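Local coordinates for protein peptide methionine sulfoxide reductase msrA/msrB (Neisseria meningitidis, PDB 3BQG) that probably reduces methionine S-sulfoxide in peptides and proteins back to methionine, by way of a sulfenic acid intermediate, at residues A[14-19]-A[76-81]; A[4-9]-A[59-64]; A[33-38]-A[131-136]. The protein carries 1 engineered substitution. One frame throughout, in Å; residues are numbered along the deposited sequence.

Contact 1 of 3, residues A[14-19]-A[76-81]; sequences WGLEAY and FRVVDP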
loop_
_atom_site.group_PDB
_atom_site.type_symbol
_atom_site.label_atom_id
_atom_site.label_comp_id
_atom_site.label_asym_id
_atom_site.label_seq_id
_atom_site.Cartn_x
_atom_site.Cartn_y
_atom_site.Cartn_z
ATOM N N TRP A 14 -1.709 -6.076 6.802
ATOM C CA TRP A 14 -1.606 -7.540 6.789
ATOM C C TRP A 14 -2.056 -8.071 5.429
ATOM O O TRP A 14 -1.316 -8.787 4.750
ATOM C CB TRP A 14 -2.478 -8.179 7.878
ATOM C CG TRP A 14 -2.094 -7.854 9.296
ATOM C CD1 TRP A 14 -0.885 -7.397 9.745
ATOM C CD2 TRP A 14 -2.920 -8.012 10.456
ATOM N NE1 TRP A 14 -0.911 -7.262 11.116
ATOM C CE2 TRP A 14 -2.147 -7.631 11.576
ATOM C CE3 TRP A 14 -4.240 -8.439 10.657
ATOM C CZ2 TRP A 14 -2.651 -7.666 12.884
ATOM C CZ3 TRP A 14 -4.742 -8.475 11.960
ATOM C CH2 TRP A 14 -3.946 -8.088 13.057
ATOM N N GLY A 15 -3.273 -7.706 5.032
ATOM C CA GLY A 15 -3.810 -8.161 3.761
ATOM C C GLY A 15 -3.087 -7.628 2.531
ATOM O O GLY A 15 -2.812 -8.383 1.598
ATOM N N LEU A 16 -2.772 -6.335 2.522
ATOM C CA LEU A 16 -2.091 -5.743 1.377
ATOM C C LEU A 16 -0.697 -6.334 1.178
ATOM O O LEU A 16 -0.257 -6.525 0.046
ATOM C CB LEU A 16 -2.000 -4.222 1.544
ATOM C CG LEU A 16 -1.445 -3.418 0.358
ATOM C CD1 LEU A 16 -2.328 -3.601 -0.865
ATOM C CD2 LEU A 16 -1.371 -1.944 0.743
ATOM N N GLU A 17 0.004 -6.613 2.274
ATOM C CA GLU A 17 1.342 -7.184 2.173
ATOM C C GLU A 17 1.254 -8.601 1.618
ATOM O O GLU A 17 1.957 -8.954 0.671
ATOM C CB GLU A 17 2.026 -7.235 3.538
ATOM C CG GLU A 17 3.323 -8.045 3.505
ATOM C CD GLU A 17 3.752 -8.515 4.873
ATOM O OE1 GLU A 17 2.921 -9.128 5.577
ATOM O OE2 GLU A 17 4.918 -8.273 5.247
ATOM N N ALA A 18 0.382 -9.402 2.219
ATOM C CA ALA A 18 0.193 -10.785 1.792
ATOM C C ALA A 18 -0.137 -10.821 0.307
ATOM O O ALA A 18 0.300 -11.702 -0.428
ATOM C CB ALA A 18 -0.935 -11.419 2.594
ATOM N N TYR A 19 -0.926 -9.846 -0.121
ATOM C CA TYR A 19 -1.333 -9.725 -1.513
ATOM C C TYR A 19 -0.142 -9.485 -2.451
ATOM O O TYR A 19 0.028 -10.200 -3.435
ATOM C CB TYR A 19 -2.348 -8.580 -1.632
ATOM C CG TYR A 19 -2.751 -8.201 -3.036
ATOM C CD1 TYR A 19 -3.593 -9.016 -3.795
ATOM C CD2 TYR A 19 -2.313 -7.002 -3.597
ATOM C CE1 TYR A 19 -3.990 -8.639 -5.081
ATOM C CE2 TYR A 19 -2.703 -6.621 -4.873
ATOM C CZ TYR A 19 -3.540 -7.439 -5.609
ATOM O OH TYR A 19 -3.932 -7.040 -6.868
ATOM N N PHE A 76 -4.908 -0.948 -7.360
ATOM C CA PHE A 76 -6.300 -0.579 -7.623
ATOM C C PHE A 76 -7.271 -1.752 -7.668
ATOM O O PHE A 76 -8.472 -1.571 -7.482
ATOM C CB PHE A 76 -6.419 0.193 -8.944
ATOM C CG PHE A 76 -5.705 1.516 -8.952
ATOM C CD1 PHE A 76 -5.826 2.398 -7.882
ATOM C CD2 PHE A 76 -4.912 1.881 -10.034
ATOM C CE1 PHE A 76 -5.167 3.632 -7.891
ATOM C CE2 PHE A 76 -4.251 3.108 -10.054
ATOM C CZ PHE A 76 -4.376 3.983 -8.979
ATOM N N ARG A 77 -6.758 -2.946 -7.942
ATOM C CA ARG A 77 -7.601 -4.129 -8.015
ATOM C C ARG A 77 -8.229 -4.492 -6.673
ATOM O O ARG A 77 -9.350 -4.995 -6.621
ATOM C CB ARG A 77 -6.787 -5.322 -8.532
ATOM C CG ARG A 77 -7.554 -6.634 -8.568
ATOM C CD ARG A 77 -6.692 -7.771 -9.112
ATOM N NE ARG A 77 -6.249 -7.526 -10.483
ATOM C CZ ARG A 77 -5.399 -8.308 -11.140
ATOM N NH1 ARG A 77 -4.903 -9.385 -10.551
ATOM N NH2 ARG A 77 -5.035 -8.013 -12.383
ATOM N N VAL A 78 -7.520 -4.212 -5.584
ATOM C CA VAL A 78 -8.016 -4.580 -4.264
ATOM C C VAL A 78 -8.263 -3.456 -3.256
ATOM O O VAL A 78 -8.803 -3.700 -2.175
ATOM C CB VAL A 78 -7.068 -5.620 -3.627
ATOM C CG1 VAL A 78 -6.988 -6.861 -4.529
ATOM C CG2 VAL A 78 -5.688 -5.023 -3.438
ATOM N N VAL A 79 -7.870 -2.233 -3.598
ATOM C CA VAL A 79 -8.068 -1.094 -2.708
ATOM C C VAL A 79 -9.212 -0.207 -3.209
ATOM O O VAL A 79 -9.314 0.062 -4.407
ATOM C CB VAL A 79 -6.766 -0.251 -2.599
ATOM C CG1 VAL A 79 -7.002 0.992 -1.755
ATOM C CG2 VAL A 79 -5.649 -1.104 -1.991
ATOM N N ASP A 80 -10.081 0.223 -2.297
ATOM C CA ASP A 80 -11.196 1.111 -2.656
ATOM C C ASP A 80 -10.614 2.528 -2.640
ATOM O O ASP A 80 -10.311 3.073 -1.575
ATOM C CB ASP A 80 -12.331 1.012 -1.638
ATOM C CG ASP A 80 -13.574 1.758 -2.088
ATOM O OD1 ASP A 80 -13.427 2.798 -2.762
ATOM O OD2 ASP A 80 -14.694 1.314 -1.767
ATOM N N PRO A 81 -10.461 3.139 -3.823
ATOM C CA PRO A 81 -9.901 4.482 -3.979
ATOM C C PRO A 81 -10.858 5.641 -3.744
ATOM O O PRO A 81 -10.482 6.791 -3.936
ATOM C CB PRO A 81 -9.398 4.452 -5.415
ATOM C CG PRO A 81 -10.536 3.745 -6.092
ATOM C CD PRO A 81 -10.877 2.600 -5.136
#
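Y19 and V78 reach toward each other tip to tip, joining helix 14-21 to the end of helix 68-78. These are the two helices that a ferredoxin-like β-α-β-β-α-β arrangement lays together against one face of its sheet. Y19 has CG anti to the backbone N (chi1 173°), a setting that starts the ring off toward the partner helix. Over one face of the ring sits the branched end of V78: CG2 makes a CH-pi contact 3.9 Å from the ring centroid, offset toward the rim, while CG1 comes to 3.5 Å from CE1. With chi1 at -59°, V78 places CG1 beside its backbone N and CG2 between N and the carbonyl carbon, and the compact fork lays both methyls on the aromatic surface. Valine suits this place because it offers two methyls on a short stem. Beyond the ring, the Y19 hydroxyl hydrogen-bonds the carbonyl of Y74, so the phenol also ties itself to the backbone of the other helix. R77 crosses the tyrosine at about a right angle; its aliphatic part flanks the hydroxyl, while NH1 goes on to the carbonyls of K160 and E163. One turn back from Y19, the apolar branch of L16 extends the contact more loosely toward the loop that follows helix 68-78, with L16 CD1 4.3 Å from V79 CG2.

Contact 2 of 3, residues A[4-9]-A[59-64]; sequences RTIYLA and VTYDAD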
loop_
_atom_site.group_PDB
_atom_site.type_symbol
_atom_site.label_atom_id
_atom_site.label_comp_id
_atom_site.label_asym_id
_atom_site.label_seq_id
_atom_site.Cartn_x
_atom_site.Cartn_y
_atom_site.Cartn_z
ATOM N N ARG A 4 13.194 -1.490 -7.945
ATOM C CA ARG A 4 12.640 -0.173 -7.659
ATOM C C ARG A 4 11.690 -0.361 -6.487
ATOM O O ARG A 4 11.206 -1.472 -6.249
ATOM C CB ARG A 4 11.863 0.364 -8.858
ATOM C CG ARG A 4 12.713 0.935 -9.964
ATOM C CD ARG A 4 11.957 0.809 -11.263
ATOM N NE ARG A 4 12.508 1.631 -12.332
ATOM C CZ ARG A 4 12.126 1.544 -13.603
ATOM N NH1 ARG A 4 12.671 2.336 -14.515
ATOM N NH2 ARG A 4 11.208 0.654 -13.964
ATOM N N THR A 5 11.413 0.721 -5.770
ATOM C CA THR A 5 10.527 0.655 -4.619
ATOM C C THR A 5 9.429 1.707 -4.668
ATOM O O THR A 5 9.632 2.808 -5.176
ATOM C CB THR A 5 11.319 0.838 -3.309
ATOM O OG1 THR A 5 12.255 -0.239 -3.168
ATOM C CG2 THR A 5 10.381 0.848 -2.100
ATOM N N ILE A 6 8.260 1.347 -4.149
ATOM C CA ILE A 6 7.123 2.255 -4.091
ATOM C C ILE A 6 6.395 1.949 -2.781
ATOM O O ILE A 6 6.382 0.804 -2.319
ATOM C CB ILE A 6 6.183 2.082 -5.331
ATOM C CG1 ILE A 6 5.145 3.204 -5.366
ATOM C CG2 ILE A 6 5.485 0.733 -5.294
ATOM C CD1 ILE A 6 5.739 4.587 -5.490
ATOM N N TYR A 7 5.815 2.978 -2.171
ATOM C CA TYR A 7 5.121 2.835 -0.890
ATOM C C TYR A 7 3.611 2.928 -1.076
ATOM O O TYR A 7 3.098 3.938 -1.555
ATOM C CB TYR A 7 5.625 3.917 0.068
ATOM C CG TYR A 7 7.107 3.790 0.381
ATOM C CD1 TYR A 7 7.545 3.228 1.583
ATOM C CD2 TYR A 7 8.072 4.220 -0.533
ATOM C CE1 TYR A 7 8.906 3.103 1.870
ATOM C CE2 TYR A 7 9.433 4.099 -0.264
ATOM C CZ TYR A 7 9.845 3.540 0.942
ATOM O OH TYR A 7 11.192 3.423 1.212
ATOM N N LEU A 8 2.904 1.876 -0.675
ATOM C CA LEU A 8 1.457 1.806 -0.863
ATOM C C LEU A 8 0.637 1.684 0.416
ATOM O O LEU A 8 0.835 0.759 1.201
ATOM C CB LEU A 8 1.130 0.614 -1.763
ATOM C CG LEU A 8 1.940 0.500 -3.063
ATOM C CD1 LEU A 8 1.644 -0.838 -3.731
ATOM C CD2 LEU A 8 1.596 1.662 -3.998
ATOM N N ALA A 9 -0.290 2.614 0.618
ATOM C CA ALA A 9 -1.162 2.570 1.789
ATOM C C ALA A 9 -2.548 2.171 1.274
ATOM O O ALA A 9 -3.166 2.914 0.510
ATOM C CB ALA A 9 -1.215 3.942 2.467
ATOM N N VAL A 59 6.891 -1.719 -1.177
ATOM C CA VAL A 59 7.011 -2.759 -2.190
ATOM C C VAL A 59 8.245 -2.608 -3.067
ATOM O O VAL A 59 8.443 -1.574 -3.697
ATOM C CB VAL A 59 5.768 -2.777 -3.114
ATOM C CG1 VAL A 59 5.900 -3.889 -4.157
ATOM C CG2 VAL A 59 4.505 -2.968 -2.278
ATOM N N THR A 60 9.069 -3.651 -3.096
ATOM C CA THR A 60 10.274 -3.669 -3.914
ATOM C C THR A 60 9.995 -4.647 -5.046
ATOM O O THR A 60 9.655 -5.804 -4.804
ATOM C CB THR A 60 11.502 -4.149 -3.111
ATOM O OG1 THR A 60 11.742 -3.245 -2.024
ATOM C CG2 THR A 60 12.741 -4.207 -4.003
ATOM N N TYR A 61 10.127 -4.181 -6.280
ATOM C CA TYR A 61 9.854 -5.035 -7.424
ATOM C C TYR A 61 10.985 -5.073 -8.441
ATOM O O TYR A 61 11.866 -4.213 -8.451
ATOM C CB TYR A 61 8.549 -4.587 -8.102
ATOM C CG TYR A 61 8.535 -3.134 -8.538
ATOM C CD1 TYR A 61 8.779 -2.777 -9.869
ATOM C CD2 TYR A 61 8.286 -2.117 -7.618
ATOM C CE1 TYR A 61 8.774 -1.437 -10.270
ATOM C CE2 TYR A 61 8.278 -0.778 -8.006
ATOM C CZ TYR A 61 8.523 -0.443 -9.334
ATOM O OH TYR A 61 8.513 0.885 -9.711
ATOM N N ASP A 62 10.954 -6.099 -9.285
ATOM C CA ASP A 62 11.953 -6.282 -10.329
ATOM C C ASP A 62 11.583 -5.341 -11.467
ATOM O O ASP A 62 10.614 -5.576 -12.188
ATOM C CB ASP A 62 11.930 -7.732 -10.828
ATOM C CG ASP A 62 13.054 -8.033 -11.803
ATOM O OD1 ASP A 62 13.331 -7.180 -12.677
ATOM O OD2 ASP A 62 13.648 -9.132 -11.701
ATOM N N ALA A 63 12.358 -4.271 -11.617
ATOM C CA ALA A 63 12.109 -3.273 -12.651
ATOM C C ALA A 63 12.063 -3.861 -14.058
ATOM O O ALA A 63 11.499 -3.254 -14.970
ATOM C CB ALA A 63 13.168 -2.175 -12.574
ATOM N N ASP A 64 12.655 -5.037 -14.239
ATOM C CA ASP A 64 12.652 -5.676 -15.552
ATOM C C ASP A 64 11.421 -6.551 -15.790
ATOM O O ASP A 64 11.188 -7.009 -16.904
ATOM C CB ASP A 64 13.929 -6.500 -15.750
ATOM C CG ASP A 64 15.155 -5.630 -15.937
ATOM O OD1 ASP A 64 15.062 -4.645 -16.697
ATOM O OD2 ASP A 64 16.209 -5.928 -15.337
HETATM O O HOH W 1 8.843 2.748 -7.852
#
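Chi1 of 57° sets Y61 CG between the backbone N and the carbonyl carbon, and chi1 of -79° sets R4 CG beside its own N; the tyrosine ring lies across R4 of the adjacent strand, with R4 CA over one face and R4 CB 3.5 Å from Y61 CZ. From there the arginine runs extended to NE and passes A63, whose methyl CB lies 3.5 Å from R4 CD; the long aliphatic stem gives this exposed residue something apolar to pack with. The backbones beneath form an antiparallel ladder between strands 3-10 and 54-62, the two central strands of the ferredoxin-like core. R4 with Y61 and I6 with V59 are hydrogen-bonded pairs, the shortest bond being V59 N to I6 O at 2.8 Å. T5 and T60 form the non-hydrogen-bonded pair between them, on the other face, where the hydroxyls T5 OG1 and T60 OG1 share a 3.3 Å hydrogen bond. On the face of Y61, beta-branched residues and leucine suit a surface roofed by helix 68-78: I6 and Y61 touch I71, L8 touches F75, and L8 CD1 meets V59 CG2 at 3.9 Å. The polar end of the tyrosine is handled by a water, which accepts from Y61 OH at 2.7 Å and donates to T5 O at 2.8 Å. At the end of strand 54-62, D62 OD1 accepts from D64 N at 2.7 Å, an Asx turn.

Contact 3 of 3, residues A[33-38]-A[131-136]; sequences YANGNT and PLKNFY
N35 lies against K133 and turns its amide onto the backbone of 131-134, just where strand 26-34 gives way to a loop. Its backbone adopts a left-handed helical conformation, which asparagine tolerates better than most residues. CB, the first atom out, lies 4.0 Å from K133 NZ, and chi1 of -72° then puts CG beside the residue's own N, 4.0 Å from K133 CB. At the tip OD1 accepts from K133 N at 2.7 Å, the donor tilted 32° from the amide plane, and more weakly from N134 N. ND2 gives a weak hydrogen bond to P131 O, and another weak one to E130. One amide therefore holds backbone atoms of K133, and more weakly of P131 and N134, where strand 128-131 ends. N134 returns the grip with its own amide: OD1 takes G36 N at 3.1 Å on a lone pair, almost straight at 170°, while ND2 donates to G36 O, also at 3.1 Å. Both polar backbone atoms of G36 are held this way. Beside this exchange, Y33 and Y136 form a hydrogen-bonded antiparallel pair, and A34 CB meets the edge of the F135 ring, 3.9 Å from CD1. Strand 135-137 is the outermost strand on this side of the sheet; F135 lies across T56 and K58 of strand 54-62 to reach Y7, while on the other face Y33 packs against Y43 and V46 of helix 43-48.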
loop_
_atom_site.group_PDB
_atom_site.type_symbol
_atom_site.label_atom_id
_atom_site.label_comp_id
_atom_site.label_asym_id
_atom_site.label_seq_id
_atom_site.Cartn_x
_atom_site.Cartn_y
_atom_site.Cartn_z
ATOM N N TYR A 33 4.900 2.074 8.940
ATOM C CA TYR A 33 4.120 3.278 9.223
ATOM C C TYR A 33 4.731 4.440 8.449
ATOM O O TYR A 33 5.908 4.759 8.628
ATOM C CB TYR A 33 4.180 3.547 10.723
ATOM C CG TYR A 33 3.956 2.290 11.537
ATOM C CD1 TYR A 33 2.706 1.675 11.563
ATOM C CD2 TYR A 33 5.002 1.693 12.253
ATOM C CE1 TYR A 33 2.494 0.504 12.276
ATOM C CE2 TYR A 33 4.801 0.513 12.971
ATOM C CZ TYR A 33 3.543 -0.072 12.977
ATOM O OH TYR A 33 3.310 -1.226 13.690
ATOM N N ALA A 34 3.927 5.087 7.608
ATOM C CA ALA A 34 4.434 6.173 6.778
ATOM C C ALA A 34 3.752 7.519 6.927
ATOM O O ALA A 34 2.579 7.607 7.293
ATOM C CB ALA A 34 4.380 5.750 5.315
ATOM N N ASN A 35 4.510 8.564 6.603
ATOM C CA ASN A 35 4.036 9.942 6.635
ATOM C C ASN A 35 3.268 10.324 7.892
ATOM O O ASN A 35 2.146 10.826 7.824
ATOM C CB ASN A 35 3.186 10.222 5.388
ATOM C CG ASN A 35 4.022 10.311 4.114
ATOM O OD1 ASN A 35 5.192 9.918 4.093
ATOM N ND2 ASN A 35 3.420 10.819 3.044
ATOM N N GLY A 36 3.886 10.074 9.040
ATOM C CA GLY A 36 3.278 10.430 10.302
ATOM C C GLY A 36 3.977 11.679 10.807
ATOM O O GLY A 36 4.809 12.261 10.103
ATOM N N ASN A 37 3.673 12.077 12.035
ATOM C CA ASN A 37 4.257 13.276 12.610
ATOM C C ASN A 37 5.442 12.988 13.515
ATOM O O ASN A 37 6.118 13.909 13.980
ATOM C CB ASN A 37 3.184 14.025 13.396
ATOM C CG ASN A 37 2.023 14.451 12.524
ATOM O OD1 ASN A 37 0.872 14.445 12.959
ATOM N ND2 ASN A 37 2.319 14.836 11.292
ATOM N N THR A 38 5.701 11.712 13.765
ATOM C CA THR A 38 6.801 11.340 14.643
ATOM C C THR A 38 7.726 10.323 14.007
ATOM O O THR A 38 7.402 9.719 12.983
ATOM C CB THR A 38 6.272 10.737 15.954
ATOM O OG1 THR A 38 5.685 9.458 15.684
ATOM C CG2 THR A 38 5.215 11.635 16.560
ATOM N N PRO A 131 5.186 12.802 -1.869
ATOM C CA PRO A 131 6.487 12.239 -1.504
ATOM C C PRO A 131 6.433 11.438 -0.205
ATOM O O PRO A 131 5.602 11.709 0.664
ATOM C CB PRO A 131 7.374 13.476 -1.346
ATOM C CG PRO A 131 6.698 14.520 -2.188
ATOM C CD PRO A 131 5.243 14.275 -1.884
ATOM N N LEU A 132 7.299 10.438 -0.091
ATOM C CA LEU A 132 7.377 9.667 1.140
ATOM C C LEU A 132 8.163 10.571 2.082
ATOM O O LEU A 132 9.323 10.892 1.810
ATOM C CB LEU A 132 8.148 8.365 0.942
ATOM C CG LEU A 132 8.382 7.602 2.257
ATOM C CD1 LEU A 132 7.156 6.755 2.591
ATOM C CD2 LEU A 132 9.616 6.736 2.145
ATOM N N LYS A 133 7.531 10.995 3.173
ATOM C CA LYS A 133 8.176 11.873 4.143
ATOM C C LYS A 133 8.953 11.049 5.162
ATOM O O LYS A 133 10.069 11.401 5.546
ATOM C CB LYS A 133 7.124 12.721 4.850
ATOM C CG LYS A 133 6.445 13.767 3.962
ATOM C CD LYS A 133 5.149 14.271 4.580
ATOM C CE LYS A 133 5.262 14.500 6.092
ATOM N NZ LYS A 133 5.289 13.220 6.885
ATOM N N ASN A 134 8.351 9.947 5.593
ATOM C CA ASN A 134 8.989 9.052 6.539
ATOM C C ASN A 134 8.355 7.665 6.495
ATOM O O ASN A 134 7.155 7.525 6.236
ATOM C CB ASN A 134 8.917 9.641 7.960
ATOM C CG ASN A 134 7.499 9.931 8.411
ATOM O OD1 ASN A 134 6.789 9.045 8.886
ATOM N ND2 ASN A 134 7.074 11.178 8.255
ATOM N N PHE A 135 9.180 6.640 6.704
ATOM C CA PHE A 135 8.701 5.267 6.733
ATOM C C PHE A 135 9.483 4.508 7.786
ATOM O O PHE A 135 10.710 4.588 7.830
ATOM C CB PHE A 135 8.888 4.556 5.392
ATOM C CG PHE A 135 8.377 3.137 5.393
ATOM C CD1 PHE A 135 7.028 2.868 5.188
ATOM C CD2 PHE A 135 9.240 2.074 5.650
ATOM C CE1 PHE A 135 6.542 1.561 5.233
ATOM C CE2 PHE A 135 8.772 0.760 5.700
ATOM C CZ PHE A 135 7.418 0.500 5.493
ATOM N N TYR A 136 8.762 3.770 8.623
ATOM C CA TYR A 136 9.366 2.975 9.688
ATOM C C TYR A 136 8.752 1.575 9.673
ATOM O O TYR A 136 7.527 1.433 9.700
ATOM C CB TYR A 136 9.106 3.654 11.033
ATOM C CG TYR A 136 9.589 5.089 11.065
ATOM C CD1 TYR A 136 10.940 5.389 11.254
ATOM C CD2 TYR A 136 8.706 6.147 10.840
ATOM C CE1 TYR A 136 11.398 6.705 11.213
ATOM C CE2 TYR A 136 9.156 7.469 10.798
ATOM C CZ TYR A 136 10.502 7.738 10.984
ATOM O OH TYR A 136 10.952 9.041 10.937
#

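The three contacts interlock along the chain, their segments coming in the order 4-9, 14-19, 33-38, 59-64, 76-81 and 131-136. Contact 2 joins central strands of the mixed sheet, and contact 1 pairs the helices that follow those same strands; their centres are about 14 Å apart, and L16 CD2 packs on L8 O. Contact 3, with its centre about 17 Å from that of contact 2, lies at the border of the sheet and touches contact 2 through Y7. Contacts 1 and 3 do not touch. C12, found here as sulfenic acid, falls in the short link between strand 3-10 and helix 14-21, so segments 4-9 and 14-19 lie on either side of it in the chain.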